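Local coordinates for protein glucosamine-6-phosphate deaminase (Thermotoga maritima, PDB 1J5X) that belongs to the SIS-domain family and folds as two parallel beta sheets flanked by helices, at residues A[14-19]-A[155-160]; A[20-25]-A[160-165]; A[28-33]-A[168-173]; A[188-193]-A[307-312]. All coordinates share one frame; numbering follows the deposited sequence.

Contact 1. Residues A[14-19]-A[155-160]; sequences SKTLKE and EEAIVM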
loop_
_atom_site.group_PDB
_atom_site.type_symbol
_atom_site.label_atom_id
_atom_site.label_comp_id
_atom_site.label_asym_id
_atom_site.label_seq_id
_atom_site.Cartn_x
_atom_site.Cartn_y
_atom_site.Cartn_z
ATOM N N SER A 14 2.503 -10.868 -19.425
ATOM C CA SER A 14 3.054 -10.819 -18.022
ATOM C C SER A 14 1.989 -11.085 -16.977
ATOM O O SER A 14 0.902 -10.460 -16.987
ATOM C CB SER A 14 3.677 -9.461 -17.745
ATOM O OG SER A 14 3.762 -9.221 -16.350
ATOM N N LYS A 15 2.293 -11.996 -16.052
ATOM C CA LYS A 15 1.343 -12.297 -14.981
ATOM C C LYS A 15 1.151 -11.041 -14.091
ATOM O O LYS A 15 0.040 -10.781 -13.605
ATOM C CB LYS A 15 1.878 -13.426 -14.117
ATOM C CG LYS A 15 1.044 -13.866 -12.897
ATOM C CD LYS A 15 -0.421 -14.217 -13.129
ATOM C CE LYS A 15 -0.643 -15.438 -13.967
ATOM N NZ LYS A 15 -1.921 -16.109 -13.512
ATOM N N THR A 16 2.249 -10.310 -13.895
ATOM C CA THR A 16 2.222 -9.089 -13.084
ATOM C C THR A 16 1.265 -8.079 -13.735
ATOM O O THR A 16 0.340 -7.555 -13.061
ATOM C CB THR A 16 3.655 -8.556 -12.902
ATOM O OG1 THR A 16 4.419 -9.577 -12.217
ATOM C CG2 THR A 16 3.681 -7.266 -12.088
ATOM N N LEU A 17 1.432 -7.821 -15.038
ATOM C CA LEU A 17 0.509 -6.904 -15.710
ATOM C C LEU A 17 -0.938 -7.393 -15.536
ATOM O O LEU A 17 -1.872 -6.589 -15.298
ATOM C CB LEU A 17 0.851 -6.811 -17.207
ATOM C CG LEU A 17 -0.103 -5.834 -17.938
ATOM C CD1 LEU A 17 -0.012 -4.460 -17.295
ATOM C CD2 LEU A 17 0.297 -5.706 -19.420
ATOM N N LYS A 18 -1.168 -8.711 -15.640
ATOM C CA LYS A 18 -2.528 -9.225 -15.465
ATOM C C LYS A 18 -3.099 -8.898 -14.078
ATOM O O LYS A 18 -4.252 -8.456 -13.926
ATOM C CB LYS A 18 -2.582 -10.739 -15.663
ATOM C CG LYS A 18 -3.972 -11.365 -15.438
ATOM C CD LYS A 18 -4.195 -11.915 -14.052
ATOM C CE LYS A 18 -5.559 -12.606 -13.944
ATOM N NZ LYS A 18 -5.918 -12.999 -12.564
ATOM N N GLU A 19 -2.291 -9.151 -13.060
ATOM C CA GLU A 19 -2.741 -8.877 -11.712
ATOM C C GLU A 19 -2.864 -7.342 -11.457
ATOM O O GLU A 19 -3.726 -6.918 -10.731
ATOM C CB GLU A 19 -1.776 -9.593 -10.761
ATOM C CG GLU A 19 -1.989 -11.126 -10.992
ATOM C CD GLU A 19 -1.089 -12.075 -10.195
ATOM O OE1 GLU A 19 -0.058 -11.643 -9.690
ATOM O OE2 GLU A 19 -1.441 -13.252 -10.114
ATOM N N GLU A 155 -3.187 -14.192 -6.305
ATOM C CA GLU A 155 -2.133 -13.356 -6.776
ATOM C C GLU A 155 -0.871 -14.238 -6.736
ATOM O O GLU A 155 -0.460 -14.729 -5.667
ATOM C CB GLU A 155 -1.967 -12.131 -5.899
ATOM C CG GLU A 155 -1.017 -11.134 -6.470
ATOM C CD GLU A 155 -0.783 -9.957 -5.505
ATOM O OE1 GLU A 155 -0.166 -10.153 -4.432
ATOM O OE2 GLU A 155 -1.220 -8.839 -5.847
ATOM N N GLU A 156 -0.316 -14.415 -7.933
ATOM C CA GLU A 156 0.855 -15.253 -8.253
ATOM C C GLU A 156 2.197 -14.611 -8.410
ATOM O O GLU A 156 3.235 -15.254 -8.176
ATOM C CB GLU A 156 0.606 -15.933 -9.600
ATOM C CG GLU A 156 -0.598 -16.751 -9.651
ATOM C CD GLU A 156 -0.496 -17.793 -8.666
ATOM O OE1 GLU A 156 0.658 -18.249 -8.416
ATOM O OE2 GLU A 156 -1.547 -18.173 -8.133
ATOM N N ALA A 157 2.211 -13.386 -8.886
ATOM C CA ALA A 157 3.461 -12.754 -9.155
ATOM C C ALA A 157 4.272 -12.521 -7.903
ATOM O O ALA A 157 3.703 -12.506 -6.785
ATOM C CB ALA A 157 3.218 -11.472 -9.883
ATOM N N ILE A 158 5.590 -12.356 -8.101
ATOM C CA ILE A 158 6.516 -12.060 -7.015
ATOM C C ILE A 158 6.085 -10.730 -6.376
ATOM O O ILE A 158 5.972 -10.633 -5.161
ATOM C CB ILE A 158 8.002 -11.843 -7.525
ATOM C CG1 ILE A 158 8.543 -13.133 -8.108
ATOM C CG2 ILE A 158 8.932 -11.379 -6.380
ATOM C CD1 ILE A 158 8.008 -14.366 -7.375
ATOM N N VAL A 159 5.886 -9.708 -7.198
ATOM C CA VAL A 159 5.492 -8.405 -6.666
ATOM C C VAL A 159 4.019 -8.324 -6.326
ATOM O O VAL A 159 3.142 -8.742 -7.104
ATOM C CB VAL A 159 5.867 -7.301 -7.669
ATOM C CG1 VAL A 159 5.472 -5.919 -7.145
ATOM C CG2 VAL A 159 7.365 -7.369 -7.915
HETATM N N MSE A 160 3.736 -7.819 -5.121
HETATM C CA MSE A 160 2.352 -7.650 -4.705
HETATM C C MSE A 160 1.766 -6.466 -5.434
HETATM O O MSE A 160 2.384 -5.404 -5.516
HETATM C CB MSE A 160 2.277 -7.422 -3.184
HETATM C CG MSE A 160 2.274 -8.719 -2.448
HETATM SE SE MSE A 160 2.381 -8.440 -0.475
HETATM C CE MSE A 160 0.952 -7.113 -0.441
HETATM O O HOH W 1 6.261 -9.669 -10.072
HETATM O O HOH W 2 1.067 -9.010 -8.793
#
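Glu19 reaches from the first helix to the loop 155-160 and grips two successive backbone amides with its carboxylate. Ala157 N donates to Glu19 OE1 at 3.0 Å and Glu156 N to Glu19 OE2 at 2.7 Å, the second bond almost straight at 174°. Both amides come in on the syn sides of their oxygens, somewhat out of the carboxylate plane, and the pair of bonds fixes the rotation of the group. Glu19 OE1 also accepts from a water 3.0 Å away, which gives its other proton to Val159 O.

A second water does similar work for Thr16: it donates to Thr16 OG1 at 2.8 Å and accepts from Val159 N. OG1 has a further partner in Asp331 and lies only 3.2 Å from Ala157 CB, the methyl wedged between Thr16 and Glu19. Toward solvent, Lys15 CG rests on Glu156 CB at 3.9 Å. Glu155 turns its carboxylate elsewhere, to Arg109, Ser163 and Thr161 N.

Across this contact the loop is thus held chiefly through its backbone N-H and C=O groups, and two amide donors at a buried carboxylate are consistent with Glu19 being ionised.

Contact 2. Residues A[20-25]-A[160-165]; sequences ITDQKN and MTKSFS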
loop_
_atom_site.group_PDB
_atom_site.type_symbol
_atom_site.label_atom_id
_atom_site.label_comp_id
_atom_site.label_asym_id
_atom_site.label_seq_id
_atom_site.Cartn_x
_atom_site.Cartn_y
_atom_site.Cartn_z
ATOM N N ILE A 20 -2.036 -6.512 -12.039
ATOM C CA ILE A 20 -2.244 -5.042 -11.866
ATOM C C ILE A 20 -3.625 -4.709 -12.500
ATOM O O ILE A 20 -4.507 -4.029 -11.912
ATOM C CB ILE A 20 -1.149 -4.247 -12.599
ATOM C CG1 ILE A 20 0.200 -4.549 -11.952
ATOM C CG2 ILE A 20 -1.458 -2.746 -12.584
ATOM C CD1 ILE A 20 1.330 -3.745 -12.607
ATOM N N THR A 21 -3.813 -5.213 -13.716
ATOM C CA THR A 21 -5.053 -4.968 -14.460
ATOM C C THR A 21 -6.296 -5.497 -13.763
ATOM O O THR A 21 -7.396 -4.975 -13.966
ATOM C CB THR A 21 -4.935 -5.557 -15.900
ATOM O OG1 THR A 21 -3.805 -4.951 -16.502
ATOM C CG2 THR A 21 -6.179 -5.176 -16.751
ATOM N N ASP A 22 -6.119 -6.484 -12.890
ATOM C CA ASP A 22 -7.243 -7.030 -12.167
ATOM C C ASP A 22 -7.872 -5.962 -11.223
ATOM O O ASP A 22 -8.980 -6.159 -10.758
ATOM C CB ASP A 22 -6.853 -8.224 -11.306
ATOM C CG ASP A 22 -6.696 -9.530 -12.120
ATOM O OD1 ASP A 22 -7.219 -9.561 -13.272
ATOM O OD2 ASP A 22 -6.087 -10.503 -11.571
ATOM N N GLN A 23 -7.143 -4.895 -10.937
ATOM C CA GLN A 23 -7.696 -3.864 -10.062
ATOM C C GLN A 23 -8.769 -3.129 -10.867
ATOM O O GLN A 23 -9.594 -2.395 -10.325
ATOM C CB GLN A 23 -6.586 -2.929 -9.584
ATOM C CG GLN A 23 -5.806 -3.600 -8.449
ATOM C CD GLN A 23 -4.372 -3.139 -8.366
ATOM O OE1 GLN A 23 -3.980 -2.741 -7.181
ATOM N NE2 GLN A 23 -3.610 -3.159 -9.368
ATOM N N LYS A 24 -8.715 -3.300 -12.180
ATOM C CA LYS A 24 -9.738 -2.714 -13.027
ATOM C C LYS A 24 -10.786 -3.755 -13.327
ATOM O O LYS A 24 -11.983 -3.487 -13.252
ATOM C CB LYS A 24 -9.152 -2.230 -14.342
ATOM C CG LYS A 24 -10.214 -2.194 -15.467
ATOM C CD LYS A 24 -9.742 -1.324 -16.597
ATOM C CE LYS A 24 -9.043 -2.112 -17.657
ATOM N NZ LYS A 24 -8.911 -1.286 -18.922
ATOM N N ASN A 25 -10.359 -4.973 -13.673
ATOM C CA ASN A 25 -11.335 -5.991 -14.048
ATOM C C ASN A 25 -12.047 -6.821 -13.010
ATOM O O ASN A 25 -13.144 -7.316 -13.255
ATOM C CB ASN A 25 -10.692 -6.979 -15.054
ATOM C CG ASN A 25 -10.280 -6.293 -16.346
ATOM O OD1 ASN A 25 -11.023 -5.454 -16.871
ATOM N ND2 ASN A 25 -9.109 -6.648 -16.875
HETATM N N MSE A 160 3.736 -7.819 -5.121
HETATM C CA MSE A 160 2.352 -7.650 -4.705
HETATM C C MSE A 160 1.766 -6.466 -5.434
HETATM O O MSE A 160 2.384 -5.404 -5.516
HETATM C CB MSE A 160 2.277 -7.422 -3.184
HETATM C CG MSE A 160 2.274 -8.719 -2.448
HETATM SE SE MSE A 160 2.381 -8.440 -0.475
HETATM C CE MSE A 160 0.952 -7.113 -0.441
ATOM N N THR A 161 0.539 -6.644 -5.957
ATOM C CA THR A 161 -0.108 -5.585 -6.685
ATOM C C THR A 161 -1.528 -5.478 -6.138
ATOM O O THR A 161 -1.775 -4.748 -5.149
ATOM C CB THR A 161 -0.108 -5.852 -8.282
ATOM O OG1 THR A 161 -0.650 -7.153 -8.581
ATOM C CG2 THR A 161 1.318 -5.759 -8.814
ATOM N N LYS A 162 -2.435 -6.220 -6.738
ATOM C CA LYS A 162 -3.852 -6.190 -6.351
ATOM C C LYS A 162 -4.123 -6.631 -4.921
ATOM O O LYS A 162 -5.079 -6.175 -4.315
ATOM C CB LYS A 162 -4.671 -7.090 -7.292
ATOM C CG LYS A 162 -4.404 -8.576 -7.149
ATOM C CD LYS A 162 -5.190 -9.328 -8.259
ATOM C CE LYS A 162 -5.483 -10.783 -7.937
ATOM N NZ LYS A 162 -6.235 -11.521 -9.030
ATOM N N SER A 163 -3.278 -7.494 -4.358
ATOM C CA SER A 163 -3.529 -7.952 -2.998
ATOM C C SER A 163 -3.393 -6.787 -1.999
ATOM O O SER A 163 -4.107 -6.762 -0.992
ATOM C CB SER A 163 -2.554 -9.089 -2.575
ATOM O OG SER A 163 -1.222 -8.669 -2.592
ATOM N N PHE A 164 -2.509 -5.854 -2.288
ATOM C CA PHE A 164 -2.340 -4.722 -1.356
ATOM C C PHE A 164 -3.685 -3.919 -1.357
ATOM O O PHE A 164 -4.314 -3.667 -0.310
ATOM C CB PHE A 164 -1.195 -3.840 -1.858
ATOM C CG PHE A 164 -0.994 -2.571 -1.055
ATOM C CD1 PHE A 164 -1.778 -1.431 -1.307
ATOM C CD2 PHE A 164 -0.025 -2.523 -0.055
ATOM C CE1 PHE A 164 -1.601 -0.285 -0.594
ATOM C CE2 PHE A 164 0.165 -1.347 0.700
ATOM C CZ PHE A 164 -0.614 -0.238 0.425
ATOM N N SER A 165 -4.124 -3.576 -2.557
ATOM C CA SER A 165 -5.348 -2.775 -2.699
ATOM C C SER A 165 -6.549 -3.489 -2.165
ATOM O O SER A 165 -7.388 -2.907 -1.455
ATOM C CB SER A 165 -5.591 -2.448 -4.172
ATOM O OG SER A 165 -4.499 -1.696 -4.703
#
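Helix 20-25 meets the start of helix 162-179 with Ile20 CA 5.6 Å from Thr161 CA and Gln23 CA at a similar distance from Lys162 CA. At the Ile20 end the touch is apolar: Ile20 CG1 lies 3.5 Å from Thr161 CG2, the two side chains crossing at about a right angle.

Gln23 carries the middle of the contact. Its CG packs on Lys162 CB, and its amide is engaged at both ends. OE1 accepts from Ser165 OG at 2.7 Å, in the plane of the carbonyl. NE2 turns back to its own helix and donates to Ile20 O at 2.8 Å, in the amide plane and on a lone pair, with an N-H...O angle of 177°. Ile20 O takes Gln23 N as well, in a helix kinked at 23 and 24. A second bond from NE2, to Gln316, completes the hold on the amide.

Lys162 CG sits between the backbone N and the carbonyl carbon (chi1 69°), and the chain runs out extended beyond it. Its NZ forms a salt bridge with Asp22 OD2 at 2.7 Å, approaching on the anti side, 32° out of the carboxylate plane; Lys18 is a second cationic partner of OD2.

Helix 313-326 lies against this junction through Gln316, while Phe197 of helix 184-205 covers Ile20.

Contact 3. Residues A[28-33]-A[168-173]; sequences KKFFEN and LLSLMF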
loop_
_atom_site.group_PDB
_atom_site.type_symbol
_atom_site.label_atom_id
_atom_site.label_comp_id
_atom_site.label_asym_id
_atom_site.label_seq_id
_atom_site.Cartn_x
_atom_site.Cartn_y
_atom_site.Cartn_z
ATOM N N LYS A 28 -14.630 -4.955 -8.550
ATOM C CA LYS A 28 -16.042 -4.888 -8.187
ATOM C C LYS A 28 -16.575 -6.225 -7.733
ATOM O O LYS A 28 -17.324 -6.359 -6.754
ATOM C CB LYS A 28 -16.877 -4.328 -9.351
ATOM C CG LYS A 28 -18.363 -4.124 -8.990
ATOM C CD LYS A 28 -19.045 -3.234 -10.044
ATOM C CE LYS A 28 -20.513 -2.914 -9.724
ATOM N NZ LYS A 28 -21.453 -3.999 -10.164
ATOM N N LYS A 29 -16.180 -7.268 -8.452
ATOM C CA LYS A 29 -16.617 -8.594 -8.059
ATOM C C LYS A 29 -16.122 -8.974 -6.669
ATOM O O LYS A 29 -16.857 -9.531 -5.856
ATOM C CB LYS A 29 -16.082 -9.612 -9.084
ATOM C CG LYS A 29 -16.394 -11.060 -8.781
ATOM C CD LYS A 29 -15.881 -11.893 -9.990
ATOM C CE LYS A 29 -16.214 -13.378 -9.890
ATOM N NZ LYS A 29 -15.443 -14.099 -10.945
ATOM N N PHE A 30 -14.848 -8.685 -6.416
ATOM C CA PHE A 30 -14.257 -8.995 -5.139
ATOM C C PHE A 30 -14.994 -8.164 -4.078
ATOM O O PHE A 30 -15.347 -8.657 -3.012
ATOM C CB PHE A 30 -12.765 -8.617 -5.154
ATOM C CG PHE A 30 -12.154 -8.539 -3.789
ATOM C CD1 PHE A 30 -11.826 -9.686 -3.089
ATOM C CD2 PHE A 30 -11.932 -7.273 -3.179
ATOM C CE1 PHE A 30 -11.270 -9.624 -1.784
ATOM C CE2 PHE A 30 -11.386 -7.181 -1.879
ATOM C CZ PHE A 30 -11.051 -8.352 -1.173
ATOM N N PHE A 31 -15.187 -6.884 -4.384
ATOM C CA PHE A 31 -15.862 -5.998 -3.420
ATOM C C PHE A 31 -17.243 -6.540 -3.048
ATOM O O PHE A 31 -17.603 -6.655 -1.849
ATOM C CB PHE A 31 -16.004 -4.601 -4.053
ATOM C CG PHE A 31 -16.721 -3.614 -3.166
ATOM C CD1 PHE A 31 -16.171 -3.209 -1.945
ATOM C CD2 PHE A 31 -17.972 -3.096 -3.563
ATOM C CE1 PHE A 31 -16.845 -2.302 -1.109
ATOM C CE2 PHE A 31 -18.670 -2.181 -2.744
ATOM C CZ PHE A 31 -18.119 -1.782 -1.516
ATOM N N GLU A 32 -18.005 -6.922 -4.078
ATOM C CA GLU A 32 -19.383 -7.355 -3.857
ATOM C C GLU A 32 -19.510 -8.721 -3.276
ATOM O O GLU A 32 -20.404 -8.989 -2.491
ATOM C CB GLU A 32 -20.180 -7.264 -5.163
ATOM C CG GLU A 32 -20.216 -5.843 -5.745
ATOM C CD GLU A 32 -21.000 -5.741 -7.049
ATOM O OE1 GLU A 32 -21.198 -6.792 -7.709
ATOM O OE2 GLU A 32 -21.408 -4.619 -7.429
ATOM N N ASN A 33 -18.600 -9.615 -3.639
ATOM C CA ASN A 33 -18.732 -10.942 -3.086
ATOM C C ASN A 33 -18.089 -11.178 -1.735
ATOM O O ASN A 33 -18.565 -12.005 -0.955
ATOM C CB ASN A 33 -18.246 -11.943 -4.122
ATOM C CG ASN A 33 -19.199 -12.044 -5.265
ATOM O OD1 ASN A 33 -20.176 -12.935 -5.126
ATOM N ND2 ASN A 33 -19.108 -11.301 -6.250
ATOM N N LEU A 168 -6.368 -3.836 1.637
ATOM C CA LEU A 168 -6.522 -2.465 2.225
ATOM C C LEU A 168 -8.016 -2.044 2.163
ATOM O O LEU A 168 -8.593 -1.612 3.181
ATOM C CB LEU A 168 -5.607 -1.491 1.488
ATOM C CG LEU A 168 -5.660 -0.042 2.021
ATOM C CD1 LEU A 168 -5.405 -0.037 3.543
ATOM C CD2 LEU A 168 -4.679 0.837 1.272
ATOM N N LEU A 169 -8.607 -2.216 1.003
ATOM C CA LEU A 169 -10.025 -1.897 0.846
ATOM C C LEU A 169 -10.835 -2.644 1.876
ATOM O O LEU A 169 -11.726 -2.083 2.560
ATOM C CB LEU A 169 -10.483 -2.305 -0.529
ATOM C CG LEU A 169 -11.994 -2.435 -0.722
ATOM C CD1 LEU A 169 -12.620 -1.025 -0.541
ATOM C CD2 LEU A 169 -12.269 -2.897 -2.145
ATOM N N SER A 170 -10.571 -3.942 2.014
ATOM C CA SER A 170 -11.348 -4.716 2.974
ATOM C C SER A 170 -11.235 -4.252 4.429
ATOM O O SER A 170 -12.252 -4.198 5.155
ATOM C CB SER A 170 -10.943 -6.233 2.932
ATOM O OG SER A 170 -11.005 -6.720 1.598
ATOM N N LEU A 171 -10.024 -3.934 4.875
ATOM C CA LEU A 171 -9.828 -3.549 6.254
ATOM C C LEU A 171 -10.334 -2.112 6.453
ATOM O O LEU A 171 -10.803 -1.854 7.519
ATOM C CB LEU A 171 -8.346 -3.669 6.679
ATOM C CG LEU A 171 -7.771 -5.090 6.538
ATOM C CD1 LEU A 171 -6.297 -5.117 7.002
ATOM C CD2 LEU A 171 -8.620 -6.034 7.311
HETATM N N MSE A 172 -10.217 -1.227 5.457
HETATM C CA MSE A 172 -10.757 0.152 5.662
HETATM C C MSE A 172 -12.273 0.011 5.833
HETATM O O MSE A 172 -12.900 0.587 6.738
HETATM C CB MSE A 172 -10.444 1.003 4.460
HETATM C CG MSE A 172 -8.974 1.306 4.383
HETATM SE SE MSE A 172 -8.560 2.416 2.828
HETATM C CE MSE A 172 -9.148 4.160 3.513
ATOM N N PHE A 173 -12.885 -0.754 4.934
ATOM C CA PHE A 173 -14.346 -0.972 4.997
ATOM C C PHE A 173 -14.758 -1.575 6.329
ATOM O O PHE A 173 -15.732 -1.133 6.980
ATOM C CB PHE A 173 -14.759 -1.829 3.764
ATOM C CG PHE A 173 -16.245 -2.114 3.656
ATOM C CD1 PHE A 173 -16.827 -3.116 4.409
ATOM C CD2 PHE A 173 -17.025 -1.401 2.778
ATOM C CE1 PHE A 173 -18.186 -3.425 4.294
ATOM C CE2 PHE A 173 -18.424 -1.711 2.648
ATOM C CZ PHE A 173 -18.973 -2.711 3.406
#
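Lys29 O, on the turn that carries Phe30 and Phe31 toward Leu169 and Ser170, is gripped twice, by Asn33 N and Asn33 ND2 from opposite faces of its plane. Across the contact Ser170 OG, hydrogen-bonded to Met166 O one turn back in its own helix, meets the rim of Phe30. Phe30 CZ stands 3.2 Å from Ser170 OG, and the oxygen lies at the ring edge near its plane, so the aromatic C-H side rather than the pi face meets it. Leu169 CD2 is also at this edge, farther off at 4.4 Å from Phe30 CE2.

The same methyl touches both rings: Leu169 CD2 is 3.9 Å from Phe31 CD1. Phe31 CG is anti to the backbone N (chi1 178°), and its ring extends toward helix 168-173 although its CB bond does not point there. One turn farther along that helix, Phe173 offers its face to the edge of Phe31 in an offset edge-to-face pair, the centroids 5.9 Å apart and the planes at 86°. The nearest atoms are Phe31 CE1 and Phe173 CD2, at 4.0 Å.

Val190 of helix 184-205 also touches Phe31, and Val35 lies beside Phe30 and Phe173. With axes 11.2 Å apart and crossing at -34°, these are roughly parallel helices packed by apolar side chains, joining helix 27-35 to helix 162-179 of the alpha/beta SIS fold.

Contact 4. Residues A[188-193]-A[307-312]; sequences ELVGYS and SAFLRT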
loop_
_atom_site.group_PDB
_atom_site.type_symbol
_atom_site.label_atom_id
_atom_site.label_comp_id
_atom_site.label_asym_id
_atom_site.label_seq_id
_atom_site.Cartn_x
_atom_site.Cartn_y
_atom_site.Cartn_z
ATOM N N GLU A 188 -18.700 3.686 -4.609
ATOM C CA GLU A 188 -18.405 4.657 -5.635
ATOM C C GLU A 188 -16.940 4.547 -6.064
ATOM O O GLU A 188 -16.650 4.564 -7.264
ATOM C CB GLU A 188 -18.701 6.063 -5.095
ATOM C CG GLU A 188 -18.198 7.210 -6.016
ATOM C CD GLU A 188 -17.940 8.512 -5.211
ATOM O OE1 GLU A 188 -18.807 8.917 -4.374
ATOM O OE2 GLU A 188 -16.862 9.112 -5.404
ATOM N N LEU A 189 -16.012 4.449 -5.113
ATOM C CA LEU A 189 -14.596 4.379 -5.524
ATOM C C LEU A 189 -14.296 3.084 -6.274
ATOM O O LEU A 189 -13.559 3.096 -7.243
ATOM C CB LEU A 189 -13.681 4.515 -4.309
ATOM C CG LEU A 189 -13.842 5.901 -3.656
ATOM C CD1 LEU A 189 -13.226 5.937 -2.271
ATOM C CD2 LEU A 189 -13.103 6.855 -4.531
ATOM N N VAL A 190 -14.853 1.986 -5.788
ATOM C CA VAL A 190 -14.671 0.725 -6.527
ATOM C C VAL A 190 -15.197 0.851 -7.968
ATOM O O VAL A 190 -14.565 0.390 -8.944
ATOM C CB VAL A 190 -15.401 -0.384 -5.769
ATOM C CG1 VAL A 190 -15.548 -1.649 -6.684
ATOM C CG2 VAL A 190 -14.628 -0.720 -4.470
ATOM N N GLY A 191 -16.350 1.504 -8.121
ATOM C CA GLY A 191 -16.950 1.659 -9.448
ATOM C C GLY A 191 -16.133 2.490 -10.378
ATOM O O GLY A 191 -16.220 2.342 -11.617
ATOM N N TYR A 192 -15.332 3.391 -9.772
ATOM C CA TYR A 192 -14.458 4.306 -10.482
ATOM C C TYR A 192 -13.105 3.695 -10.919
ATOM O O TYR A 192 -12.372 4.288 -11.731
ATOM C CB TYR A 192 -14.141 5.573 -9.587
ATOM C CG TYR A 192 -13.247 6.601 -10.290
ATOM C CD1 TYR A 192 -13.608 7.130 -11.536
ATOM C CD2 TYR A 192 -12.048 7.056 -9.704
ATOM C CE1 TYR A 192 -12.815 8.075 -12.197
ATOM C CE2 TYR A 192 -11.259 8.014 -10.350
ATOM C CZ TYR A 192 -11.632 8.523 -11.593
ATOM O OH TYR A 192 -10.825 9.471 -12.234
ATOM N N SER A 193 -12.778 2.527 -10.386
ATOM C CA SER A 193 -11.445 1.942 -10.647
ATOM C C SER A 193 -11.085 1.700 -12.128
ATOM O O SER A 193 -9.949 1.994 -12.545
ATOM C CB SER A 193 -11.231 0.681 -9.765
ATOM O OG SER A 193 -11.977 -0.428 -10.230
ATOM N N SER A 307 -9.785 6.830 -0.598
ATOM C CA SER A 307 -9.227 6.470 -1.909
ATOM C C SER A 307 -7.855 5.733 -1.764
ATOM O O SER A 307 -7.268 5.354 -2.774
ATOM C CB SER A 307 -8.992 7.746 -2.766
ATOM O OG SER A 307 -8.080 8.607 -2.089
ATOM N N ALA A 308 -7.354 5.591 -0.548
ATOM C CA ALA A 308 -6.048 4.958 -0.340
ATOM C C ALA A 308 -5.933 3.607 -1.023
ATOM O O ALA A 308 -4.855 3.317 -1.567
ATOM C CB ALA A 308 -5.720 4.818 1.165
ATOM N N PHE A 309 -7.025 2.827 -1.054
ATOM C CA PHE A 309 -6.945 1.497 -1.653
ATOM C C PHE A 309 -6.746 1.479 -3.190
ATOM O O PHE A 309 -6.440 0.424 -3.791
ATOM C CB PHE A 309 -8.130 0.657 -1.229
ATOM C CG PHE A 309 -9.412 1.011 -1.940
ATOM C CD1 PHE A 309 -10.243 2.019 -1.425
ATOM C CD2 PHE A 309 -9.777 0.364 -3.145
ATOM C CE1 PHE A 309 -11.415 2.367 -2.115
ATOM C CE2 PHE A 309 -10.927 0.697 -3.828
ATOM C CZ PHE A 309 -11.767 1.711 -3.322
ATOM N N LEU A 310 -6.931 2.620 -3.846
ATOM C CA LEU A 310 -6.677 2.702 -5.271
ATOM C C LEU A 310 -5.358 3.435 -5.563
ATOM O O LEU A 310 -4.851 3.386 -6.682
ATOM C CB LEU A 310 -7.746 3.536 -5.947
ATOM C CG LEU A 310 -9.197 3.048 -5.998
ATOM C CD1 LEU A 310 -10.088 4.168 -6.611
ATOM C CD2 LEU A 310 -9.253 1.791 -6.906
ATOM N N ARG A 311 -4.822 4.176 -4.587
ATOM C CA ARG A 311 -3.717 5.048 -4.931
ATOM C C ARG A 311 -2.327 4.510 -5.211
ATOM O O ARG A 311 -1.440 5.305 -5.521
ATOM C CB ARG A 311 -3.630 6.244 -3.968
ATOM C CG ARG A 311 -4.789 7.321 -4.238
ATOM C CD ARG A 311 -4.893 8.268 -3.038
ATOM N NE ARG A 311 -5.771 9.437 -3.287
ATOM C CZ ARG A 311 -5.322 10.619 -3.699
ATOM N NH1 ARG A 311 -4.007 10.808 -3.920
ATOM N NH2 ARG A 311 -6.202 11.646 -3.867
ATOM N N THR A 312 -2.135 3.215 -5.051
ATOM C CA THR A 312 -0.818 2.653 -5.464
ATOM C C THR A 312 -0.896 2.205 -6.945
ATOM O O THR A 312 0.110 1.873 -7.561
ATOM C CB THR A 312 -0.326 1.451 -4.595
ATOM O OG1 THR A 312 -1.188 0.328 -4.709
ATOM C CG2 THR A 312 -0.229 1.887 -3.117
#
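Apolar contacts carry this interface, with the CZ end of the Phe309 ring touching helix 188-193. Phe309 CZ is 3.5 Å from Leu189 CB and 3.9 Å from Val190 CG2, and the side chains of Phe309 and Val190 cross at about a right angle. Leu310 follows with both methyls: CD2 lies 3.6 Å from Ser193 CB, while CD1 reaches the backbone at Leu189 O, 3.7 Å away. Leu310 CG lies over one face of Phe309, offset toward the rim. Leu189 CD1 spans to Ser307 N.

The polar bonds stay within each side or lead outward. Arg311 NE donates to Ser307 OG at 2.7 Å, close to the guanidinium plane, with Asp304 O and Ser302 O also within hydrogen-bonding reach of the hydroxyl. Ser193 OG probably bonds to Gln23 O, with Val190 O also near.

Three helices close round the pair: 27-35 brings Leu27 and Phe31, 162-179 brings Leu169 against Val190 and Phe309, and 222-238 packs on Ser307 and Arg311 through Phe223.

In the fold
From the N terminus, helix 15-25 is laid first against the loop 155-160 (contact 1) and then against the start of helix 162-179 (contact 2); helix 27-35 carries on along the latter in contact 3. Each closes a loop of about 135 residues that takes in the five-stranded parallel sheet, and the three cross one another because both partners advance in step. Contacts 1 and 2 share Met160 and touch at Glu155. Contact 4 opens only afterwards, in series, and its loop encloses the four-stranded sheet. It touches contact 2 at Gln23 and Ser193, and contact 3 through Val190 and Phe309, tying the N-terminal helices to helix 184-205 and the loop before helix 313-326.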